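Long-range contact in lysine cyclodeaminase (Streptomyces pristinaespiralis, PDB 5YU3), which probably uses bound NAD to convert L-lysine into L-pipecolic acid with release of ammonia, and also recognises L-ornithine and L-2,4-diaminobutyric acid: residues A[146-158]-A[176-188]. Sequence-based numbering, arbitrary orientation.
Sequences TGAQAVTQLHALS and RESFARRAAFTGV. With NAD (nicotinamide-adenine-dinucleotide), chain F.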
ATOM      1  N   THR A 146     -15.028  -0.975  24.921  1.00 15.55           N
ATOM      2  CA  THR A 146     -16.270  -0.419  24.400  1.00 16.88           C
ATOM      3  C   THR A 146     -15.959   0.825  23.581  1.00 19.07           C
ATOM      4  O   THR A 146     -16.553   1.890  23.790  1.00 19.04           O
ATOM      5  CB  THR A 146     -17.265  -0.102  25.527  1.00 18.33           C
ATOM      6  OG1 THR A 146     -16.713   0.875  26.410  1.00 19.11           O
ATOM      7  CG2 THR A 146     -17.600  -1.368  26.311  1.00 20.19           C
ATOM      8  N   GLY A 147     -15.025   0.694  22.652  1.00 15.92           N
ATOM      9  CA  GLY A 147     -14.727   1.743  21.697  1.00 15.99           C
ATOM     10  C   GLY A 147     -15.492   1.549  20.408  1.00 14.98           C
ATOM     11  O   GLY A 147     -16.649   1.101  20.403  1.00 15.29           O
ATOM     12  N   ALA A 148     -14.826   1.842  19.291  1.00 15.89           N
ATOM     13  CA  ALA A 148     -15.517   1.835  18.004  1.00 13.92           C
ATOM     14  C   ALA A 148     -15.916   0.426  17.580  1.00 15.51           C
ATOM     15  O   ALA A 148     -17.065   0.199  17.187  1.00 15.27           O
ATOM     16  CB  ALA A 148     -14.652   2.502  16.933  1.00 15.94           C
ATOM     17  N   GLN A 149     -14.987  -0.543  17.626  1.00 13.28           N
ATOM     18  CA  GLN A 149     -15.348  -1.876  17.134  1.00 12.61           C
ATOM     19  C   GLN A 149     -16.463  -2.491  17.969  1.00 12.02           C
ATOM     20  O   GLN A 149     -17.298  -3.237  17.444  1.00 13.84           O
ATOM     21  CB  GLN A 149     -14.134  -2.815  17.126  1.00 13.99           C
ATOM     22  CG  GLN A 149     -12.991  -2.396  16.195  1.00 15.48           C
ATOM     23  CD  GLN A 149     -13.464  -1.895  14.848  1.00 15.55           C
ATOM     24  OE1 GLN A 149     -14.209  -2.582  14.140  1.00 16.22           O
ATOM     25  NE2 GLN A 149     -13.011  -0.692  14.473  1.00 16.35           N
ATOM     26  N   ALA A 150     -16.490  -2.192  19.267  1.00 14.29           N
ATOM     27  CA  ALA A 150     -17.519  -2.769  20.124  1.00 15.94           C
ATOM     28  C   ALA A 150     -18.913  -2.434  19.616  1.00 14.93           C
ATOM     29  O   ALA A 150     -19.838  -3.244  19.757  1.00 15.79           O
ATOM     30  CB  ALA A 150     -17.333  -2.278  21.563  1.00 15.88           C
ATOM     31  N   VAL A 151     -19.076  -1.265  18.991  1.00 13.88           N
ATOM     32  CA  VAL A 151     -20.389  -0.887  18.463  1.00 13.43           C
ATOM     33  C   VAL A 151     -20.842  -1.881  17.403  1.00 15.89           C
ATOM     34  O   VAL A 151     -21.962  -2.399  17.458  1.00 16.29           O
ATOM     35  CB  VAL A 151     -20.360   0.557  17.923  1.00 14.12           C
ATOM     36  CG1 VAL A 151     -21.705   0.923  17.251  1.00 15.77           C
ATOM     37  CG2 VAL A 151     -20.007   1.536  19.048  1.00 15.68           C
ATOM     38  N   THR A 152     -19.973  -2.191  16.429  1.00 15.19           N
ATOM     39  CA  THR A 152     -20.405  -3.101  15.377  1.00 14.55           C
ATOM     40  C   THR A 152     -20.306  -4.565  15.787  1.00 12.86           C
ATOM     41  O   THR A 152     -20.988  -5.398  15.183  1.00 15.41           O
ATOM     42  CB  THR A 152     -19.618  -2.873  14.082  1.00 15.48           C
ATOM     43  OG1 THR A 152     -18.220  -2.816  14.374  1.00 16.22           O
ATOM     44  CG2 THR A 152     -20.061  -1.552  13.409  1.00 16.45           C
ATOM     45  N   GLN A 153     -19.485  -4.898  16.794  1.00 15.53           N
ATOM     46  CA  GLN A 153     -19.546  -6.240  17.367  1.00 16.87           C
ATOM     47  C   GLN A 153     -20.934  -6.505  17.930  1.00 16.08           C
ATOM     48  O   GLN A 153     -21.570  -7.513  17.601  1.00 14.47           O
ATOM     49  CB  GLN A 153     -18.484  -6.414  18.463  1.00 14.09           C
ATOM     50  CG  GLN A 153     -17.028  -6.390  17.970  1.00 15.88           C
ATOM     51  CD  GLN A 153     -16.696  -7.582  17.099  1.00 16.67           C
ATOM     52  OE1 GLN A 153     -16.882  -8.735  17.507  1.00 14.89           O
ATOM     53  NE2 GLN A 153     -16.219  -7.316  15.878  1.00 14.88           N
ATOM     54  N   LEU A 154     -21.422  -5.596  18.780  1.00 16.35           N
ATOM     55  CA  LEU A 154     -22.762  -5.749  19.342  1.00 15.59           C
ATOM     56  C   LEU A 154     -23.818  -5.751  18.240  1.00 16.29           C
ATOM     57  O   LEU A 154     -24.710  -6.606  18.224  1.00 14.53           O
ATOM     58  CB  LEU A 154     -23.034  -4.636  20.355  1.00 15.60           C
ATOM     59  CG  LEU A 154     -24.514  -4.519  20.755  1.00 19.71           C
ATOM     60  CD1 LEU A 154     -25.001  -5.821  21.371  1.00 21.51           C
ATOM     61  CD2 LEU A 154     -24.711  -3.388  21.719  1.00 24.42           C
ATOM     62  N   HIS A 155     -23.701  -4.840  17.273  1.00 14.02           N
ATOM     63  CA  HIS A 155     -24.727  -4.749  16.241  1.00 13.61           C
ATOM     64  C   HIS A 155     -24.786  -6.026  15.411  1.00 15.01           C
ATOM     65  O   HIS A 155     -25.851  -6.639  15.274  1.00 14.02           O
ATOM     66  CB  HIS A 155     -24.475  -3.528  15.352  1.00 14.92           C
ATOM     67  CG  HIS A 155     -25.484  -3.381  14.259  1.00 17.87           C
ATOM     68  ND1 HIS A 155     -25.177  -2.867  13.016  1.00 16.93           N
ATOM     69  CD2 HIS A 155     -26.802  -3.693  14.226  1.00 17.43           C
ATOM     70  CE1 HIS A 155     -26.268  -2.863  12.268  1.00 17.75           C
ATOM     71  NE2 HIS A 155     -27.267  -3.362  12.977  1.00 15.66           N
ATOM     72  N   ALA A 156     -23.641  -6.460  14.864  1.00 13.93           N
ATOM     73  CA  ALA A 156     -23.631  -7.667  14.037  1.00 16.57           C
ATOM     74  C   ALA A 156     -24.114  -8.889  14.815  1.00 13.82           C
ATOM     75  O   ALA A 156     -24.909  -9.687  14.309  1.00 14.05           O
ATOM     76  CB  ALA A 156     -22.226  -7.920  13.486  1.00 14.09           C
ATOM     77  N   LEU A 157     -23.613  -9.077  16.038  1.00 16.05           N
ATOM     78  CA  LEU A 157     -24.004 -10.267  16.789  1.00 14.83           C
ATOM     79  C   LEU A 157     -25.489 -10.251  17.119  1.00 16.39           C
ATOM     80  O   LEU A 157     -26.132 -11.308  17.120  1.00 16.75           O
ATOM     81  CB  LEU A 157     -23.163 -10.394  18.063  1.00 15.41           C
ATOM     82  CG  LEU A 157     -21.694 -10.687  17.742  1.00 15.41           C
ATOM     83  CD1 LEU A 157     -20.824 -10.535  18.987  1.00 17.60           C
ATOM     84  CD2 LEU A 157     -21.542 -12.068  17.118  1.00 17.47           C
ATOM     85  N   SER A 158     -26.056  -9.064  17.366  1.00 17.74           N
ATOM     86  CA  SER A 158     -27.487  -8.969  17.643  1.00 17.64           C
ATOM     87  C   SER A 158     -28.338  -9.357  16.439  1.00 20.78           C
ATOM     88  O   SER A 158     -29.518  -9.680  16.617  1.00 20.25           O
ATOM     89  CB  SER A 158     -27.854  -7.554  18.119  1.00 17.37           C
ATOM     90  OG  SER A 158     -27.967  -6.645  17.021  1.00 18.53           O
ATOM     91  N   ARG A 176     -16.794   3.341  28.882  1.00 18.76           N
ATOM     92  CA  ARG A 176     -17.797   2.332  29.194  1.00 21.42           C
ATOM     93  C   ARG A 176     -19.139   2.972  29.532  1.00 19.99           C
ATOM     94  O   ARG A 176     -20.189   2.390  29.247  1.00 22.41           O
ATOM     95  CB  ARG A 176     -17.307   1.432  30.333  1.00 21.18           C
ATOM     96  CG  ARG A 176     -17.088   2.128  31.663  1.00 24.56           C
ATOM     97  CD  ARG A 176     -16.436   1.169  32.664  1.00 22.87           C
ATOM     98  NE  ARG A 176     -16.310   1.758  33.997  1.00 24.52           N
ATOM     99  CZ  ARG A 176     -15.165   1.923  34.654  1.00 27.53           C
ATOM    100  NH1 ARG A 176     -14.009   1.567  34.103  1.00 25.15           N
ATOM    101  NH2 ARG A 176     -15.180   2.464  35.869  1.00 26.56           N
ATOM    102  N   GLU A 177     -19.129   4.175  30.112  1.00 23.79           N
ATOM    103  CA  GLU A 177     -20.389   4.822  30.467  1.00 22.73           C
ATOM    104  C   GLU A 177     -21.117   5.377  29.250  1.00 23.45           C
ATOM    105  O   GLU A 177     -22.346   5.469  29.268  1.00 22.25           O
ATOM    106  CB  GLU A 177     -20.139   5.923  31.504  1.00 26.80           C
ATOM    107  CG  GLU A 177     -19.996   5.345  32.919  1.00 30.19           C
ATOM    108  CD  GLU A 177     -19.151   6.206  33.840  1.00 41.44           C
ATOM    109  OE1 GLU A 177     -18.461   5.639  34.722  1.00 43.19           O
ATOM    110  OE2 GLU A 177     -19.183   7.447  33.692  1.00 43.11           O
ATOM    111  N   SER A 178     -20.396   5.718  28.181  1.00 22.40           N
ATOM    112  CA  SER A 178     -21.040   6.216  26.972  1.00 20.94           C
ATOM    113  C   SER A 178     -21.528   5.106  26.057  1.00 21.46           C
ATOM    114  O   SER A 178     -22.202   5.399  25.058  1.00 19.69           O
ATOM    115  CB  SER A 178     -20.081   7.118  26.189  1.00 24.92           C
ATOM    116  OG  SER A 178     -19.043   6.348  25.594  1.00 19.77           O
ATOM    117  N   PHE A 179     -21.202   3.843  26.354  1.00 19.54           N
ATOM    118  CA  PHE A 179     -21.493   2.794  25.387  1.00 19.70           C
ATOM    119  C   PHE A 179     -22.994   2.582  25.228  1.00 22.32           C
ATOM    120  O   PHE A 179     -23.473   2.372  24.110  1.00 18.10           O
ATOM    121  CB  PHE A 179     -20.805   1.478  25.764  1.00 18.12           C
ATOM    122  CG  PHE A 179     -20.981   0.414  24.730  1.00 16.00           C
ATOM    123  CD1 PHE A 179     -20.357   0.535  23.487  1.00 15.13           C
ATOM    124  CD2 PHE A 179     -21.821  -0.669  24.959  1.00 18.11           C
ATOM    125  CE1 PHE A 179     -20.540  -0.425  22.513  1.00 15.31           C
ATOM    126  CE2 PHE A 179     -22.013  -1.638  23.990  1.00 17.97           C
ATOM    127  CZ  PHE A 179     -21.364  -1.515  22.756  1.00 17.40           C
ATOM    128  N   ALA A 180     -23.756   2.652  26.325  1.00 19.30           N
ATOM    129  CA  ALA A 180     -25.190   2.400  26.227  1.00 21.54           C
ATOM    130  C   ALA A 180     -25.860   3.330  25.217  1.00 19.95           C
ATOM    131  O   ALA A 180     -26.719   2.892  24.443  1.00 19.65           O
ATOM    132  CB  ALA A 180     -25.847   2.526  27.605  1.00 25.60           C
ATOM    133  N   ARG A 181     -25.466   4.606  25.180  1.00 21.28           N
ATOM    134  CA  ARG A 181     -26.077   5.511  24.206  1.00 22.89           C
ATOM    135  C   ARG A 181     -25.691   5.137  22.778  1.00 21.90           C
ATOM    136  O   ARG A 181     -26.522   5.203  21.867  1.00 19.50           O
ATOM    137  CB  ARG A 181     -25.687   6.960  24.488  1.00 24.91           C
ATOM    138  CG  ARG A 181     -26.388   7.951  23.562  1.00 32.90           C
ATOM    139  CD  ARG A 181     -26.400   9.357  24.160  1.00 43.62           C
ATOM    140  NE  ARG A 181     -27.162  10.320  23.354  1.00 50.83           N
ATOM    141  CZ  ARG A 181     -26.775  10.800  22.176  1.00 52.22           C
ATOM    142  NH1 ARG A 181     -25.619  10.421  21.651  1.00 51.48           N
ATOM    143  NH2 ARG A 181     -27.543  11.670  21.527  1.00 52.30           N
ATOM    144  N   ARG A 182     -24.428   4.766  22.556  1.00 18.20           N
ATOM    145  CA  ARG A 182     -24.014   4.357  21.212  1.00 18.09           C
ATOM    146  C   ARG A 182     -24.690   3.061  20.779  1.00 17.00           C
ATOM    147  O   ARG A 182     -24.884   2.836  19.580  1.00 20.20           O
ATOM    148  CB  ARG A 182     -22.487   4.203  21.162  1.00 18.97           C
ATOM    149  CG  ARG A 182     -21.732   5.523  21.195  1.00 19.93           C
ATOM    150  CD  ARG A 182     -20.218   5.302  21.158  1.00 17.86           C
ATOM    151  NE  ARG A 182     -19.673   5.066  22.498  1.00 18.83           N
ATOM    152  CZ  ARG A 182     -18.819   4.090  22.809  1.00 18.24           C
ATOM    153  NH1 ARG A 182     -18.397   3.236  21.880  1.00 17.44           N
ATOM    154  NH2 ARG A 182     -18.389   3.971  24.057  1.00 17.91           N
ATOM    155  N   ALA A 183     -25.049   2.194  21.728  1.00 17.20           N
ATOM    156  CA  ALA A 183     -25.641   0.890  21.444  1.00 18.89           C
ATOM    157  C   ALA A 183     -27.164   0.903  21.401  1.00 17.33           C
ATOM    158  O   ALA A 183     -27.765  -0.104  21.006  1.00 17.81           O
ATOM    159  CB  ALA A 183     -25.207  -0.119  22.513  1.00 20.99           C
ATOM    160  N   ALA A 184     -27.790   2.015  21.791  1.00 18.83           N
ATOM    161  CA  ALA A 184     -29.230   2.026  22.055  1.00 20.07           C
ATOM    162  C   ALA A 184     -30.044   1.510  20.875  1.00 18.64           C
ATOM    163  O   ALA A 184     -31.025   0.774  21.061  1.00 17.73           O
ATOM    164  CB  ALA A 184     -29.672   3.444  22.427  1.00 19.39           C
ATOM    165  N   PHE A 185     -29.654   1.878  19.649  1.00 18.58           N
ATOM    166  CA  PHE A 185     -30.456   1.541  18.477  1.00 18.41           C
ATOM    167  C   PHE A 185     -30.628   0.041  18.299  1.00 19.77           C
ATOM    168  O   PHE A 185     -31.603  -0.387  17.673  1.00 21.71           O
ATOM    169  CB  PHE A 185     -29.842   2.158  17.205  1.00 20.35           C
ATOM    170  CG  PHE A 185     -28.661   1.386  16.642  1.00 19.76           C
ATOM    171  CD1 PHE A 185     -27.379   1.625  17.106  1.00 19.91           C
ATOM    172  CD2 PHE A 185     -28.841   0.440  15.634  1.00 18.74           C
ATOM    173  CE1 PHE A 185     -26.285   0.922  16.587  1.00 18.34           C
ATOM    174  CE2 PHE A 185     -27.746  -0.272  15.116  1.00 19.79           C
ATOM    175  CZ  PHE A 185     -26.477  -0.021  15.596  1.00 17.43           C
ATOM    176  N   THR A 186     -29.705  -0.770  18.843  1.00 17.44           N
ATOM    177  CA  THR A 186     -29.783  -2.217  18.679  1.00 16.92           C
ATOM    178  C   THR A 186     -30.876  -2.843  19.523  1.00 17.72           C
ATOM    179  O   THR A 186     -31.270  -3.985  19.251  1.00 20.25           O
ATOM    180  CB  THR A 186     -28.461  -2.880  19.066  1.00 16.97           C
ATOM    181  OG1 THR A 186     -28.234  -2.681  20.470  1.00 18.33           O
ATOM    182  CG2 THR A 186     -27.300  -2.275  18.275  1.00 16.39           C
ATOM    183  N   GLY A 187     -31.338  -2.148  20.556  1.00 18.00           N
ATOM    184  CA  GLY A 187     -32.323  -2.707  21.456  1.00 20.30           C
ATOM    185  C   GLY A 187     -31.778  -3.699  22.463  1.00 25.33           C
ATOM    186  O   GLY A 187     -32.568  -4.299  23.206  1.00 24.43           O
ATOM    187  N   VAL A 188     -30.465  -3.911  22.501  1.00 20.74           N
ATOM    188  CA  VAL A 188     -29.853  -4.813  23.475  1.00 21.09           C
ATOM    189  C   VAL A 188     -29.510  -4.002  24.718  1.00 21.53           C
ATOM    190  O   VAL A 188     -28.745  -3.033  24.647  1.00 21.83           O
ATOM    191  CB  VAL A 188     -28.603  -5.497  22.895  1.00 20.00           C
ATOM    192  CG1 VAL A 188     -27.941  -6.390  23.950  1.00 19.94           C
ATOM    193  CG2 VAL A 188     -28.951  -6.306  21.658  1.00 16.91           C
TER
HETATM  194  PA  NAD F 402     -10.959   2.239  20.052  1.00 17.23           P
HETATM  195  O1A NAD F 402      -9.815   3.105  20.477  1.00 14.49           O
HETATM  196  O2A NAD F 402     -12.208   2.869  19.469  1.00 17.31           O
HETATM  197  O5B NAD F 402     -11.455   1.402  21.333  1.00 16.86           O
HETATM  198  C5B NAD F 402     -10.522   0.605  22.073  1.00 15.14           C
HETATM  199  C4B NAD F 402     -11.002   0.613  23.517  1.00 18.06           C
HETATM  200  O4B NAD F 402     -10.216  -0.307  24.279  1.00 17.93           O
HETATM  201  C3B NAD F 402     -10.806   1.983  24.173  1.00 16.62           C
HETATM  202  O3B NAD F 402     -12.074   2.499  24.632  1.00 19.53           O
HETATM  203  C2B NAD F 402      -9.869   1.700  25.337  1.00 17.75           C
HETATM  204  O2B NAD F 402     -10.146   2.469  26.504  1.00 20.57           O
HETATM  205  C1B NAD F 402     -10.131   0.233  25.593  1.00 18.05           C
HETATM  206  N9A NAD F 402      -9.088  -0.507  26.335  1.00 17.83           N
HETATM  207  C8A NAD F 402      -7.745  -0.359  26.277  1.00 19.93           C
HETATM  208  N7A NAD F 402      -7.132  -1.261  27.109  1.00 17.46           N
HETATM  209  C5A NAD F 402      -8.110  -1.991  27.695  1.00 17.36           C
HETATM  210  C6A NAD F 402      -8.195  -3.094  28.671  1.00 17.08           C
HETATM  211  N6A NAD F 402      -7.075  -3.636  29.206  1.00 19.49           N
HETATM  212  N1A NAD F 402      -9.424  -3.559  28.988  1.00 18.69           N
HETATM  213  C2A NAD F 402     -10.563  -3.053  28.480  1.00 19.09           C
HETATM  214  N3A NAD F 402     -10.566  -2.039  27.599  1.00 17.27           N
HETATM  215  C4A NAD F 402      -9.393  -1.488  27.180  1.00 18.51           C
HETATM  216  O3  NAD F 402     -10.365   1.156  18.995  1.00 15.95           O
HETATM  217  PN  NAD F 402     -11.191   0.120  18.099  1.00 15.48           P
HETATM  218  O1N NAD F 402     -12.397  -0.343  18.883  1.00 15.26           O
HETATM  219  O2N NAD F 402     -11.365   0.730  16.724  1.00 14.77           O
HETATM  220  O5D NAD F 402     -10.141  -1.091  17.929  1.00 15.95           O
HETATM  221  C5D NAD F 402      -9.896  -1.988  19.014  1.00 17.58           C
HETATM  222  C4D NAD F 402      -8.937  -3.082  18.543  1.00 13.84           C
HETATM  223  O4D NAD F 402      -9.499  -3.776  17.429  1.00 15.61           O
HETATM  224  C3D NAD F 402      -7.617  -2.510  18.054  1.00 17.91           C
HETATM  225  O3D NAD F 402      -6.555  -3.413  18.431  1.00 17.09           O
HETATM  226  C2D NAD F 402      -7.759  -2.548  16.549  1.00 15.50           C
HETATM  227  O2D NAD F 402      -6.500  -2.525  15.863  1.00 16.79           O
HETATM  228  C1D NAD F 402      -8.515  -3.852  16.395  1.00 16.39           C
HETATM  229  N1N NAD F 402      -9.172  -4.042  15.108  1.00 15.63           N
HETATM  230  C2N NAD F 402      -9.264  -5.292  14.635  1.00 16.08           C
HETATM  231  C3N NAD F 402      -9.872  -5.552  13.415  1.00 16.30           C
HETATM  232  C7N NAD F 402      -9.963  -6.965  12.942  1.00 16.72           C
HETATM  233  O7N NAD F 402     -10.276  -7.205  11.793  1.00 15.43           O
HETATM  234  N7N NAD F 402      -9.737  -7.948  13.830  1.00 14.79           N
HETATM  235  C4N NAD F 402     -10.435  -4.502  12.682  1.00 17.82           C
HETATM  236  C5N NAD F 402     -10.349  -3.218  13.218  1.00 15.91           C
HETATM  237  C6N NAD F 402      -9.718  -3.006  14.445  1.00 16.73           C
HETATM  238  O   HOH W   1     -30.330  -5.378  16.655  1.00 23.85           O
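Helix 148-158 and the short helix 179-183 run in roughly the same direction, their axes crossing at -48° with a closest approach of 10.2 Å and V151 CA 6.3 Å from A183 CA. At the start of the first helix, R182 reaches over to the turn: NH2 meets T146 O at 2.8 Å, nearly in line with the carbonyl, while NH1 hydrogen-bonds the same oxygen from above the carbonyl plane and adds a weak bond to G147 O. A bend at chi3 (-85°) turns the guanidinium so that its edge meets these carbonyls, and NH2 also donates to S178 OG. A leucine in place of R182 would probably leave T146 O without both donors and the glycine-rich turn less firmly fixed. Beside it, F179 takes T146 CG2 over one face, and its CE1 lies 3.8 Å from A150 CB. L154 wedges CD2 tightly against A183 CB (3.4 Å), while CD1 packs on V188. Farther along, F185 points its edge at the H155 ring, T-shaped with planes at 67°; H155 ND1 is hydrogen-bonded to Y341 OH of the second subunit. T146 and G147 probably belong to the glycine-rich turn of a Rossmann-type fold: the amides of A148 and Q149 hydrogen-bond the NAD diphosphate. Behind the contact, L154 and F179 rest on L143 of strand 140-144, A183 sits on edge strand 189-192, and helices 115-133 and 20-39 flank helix 148-160.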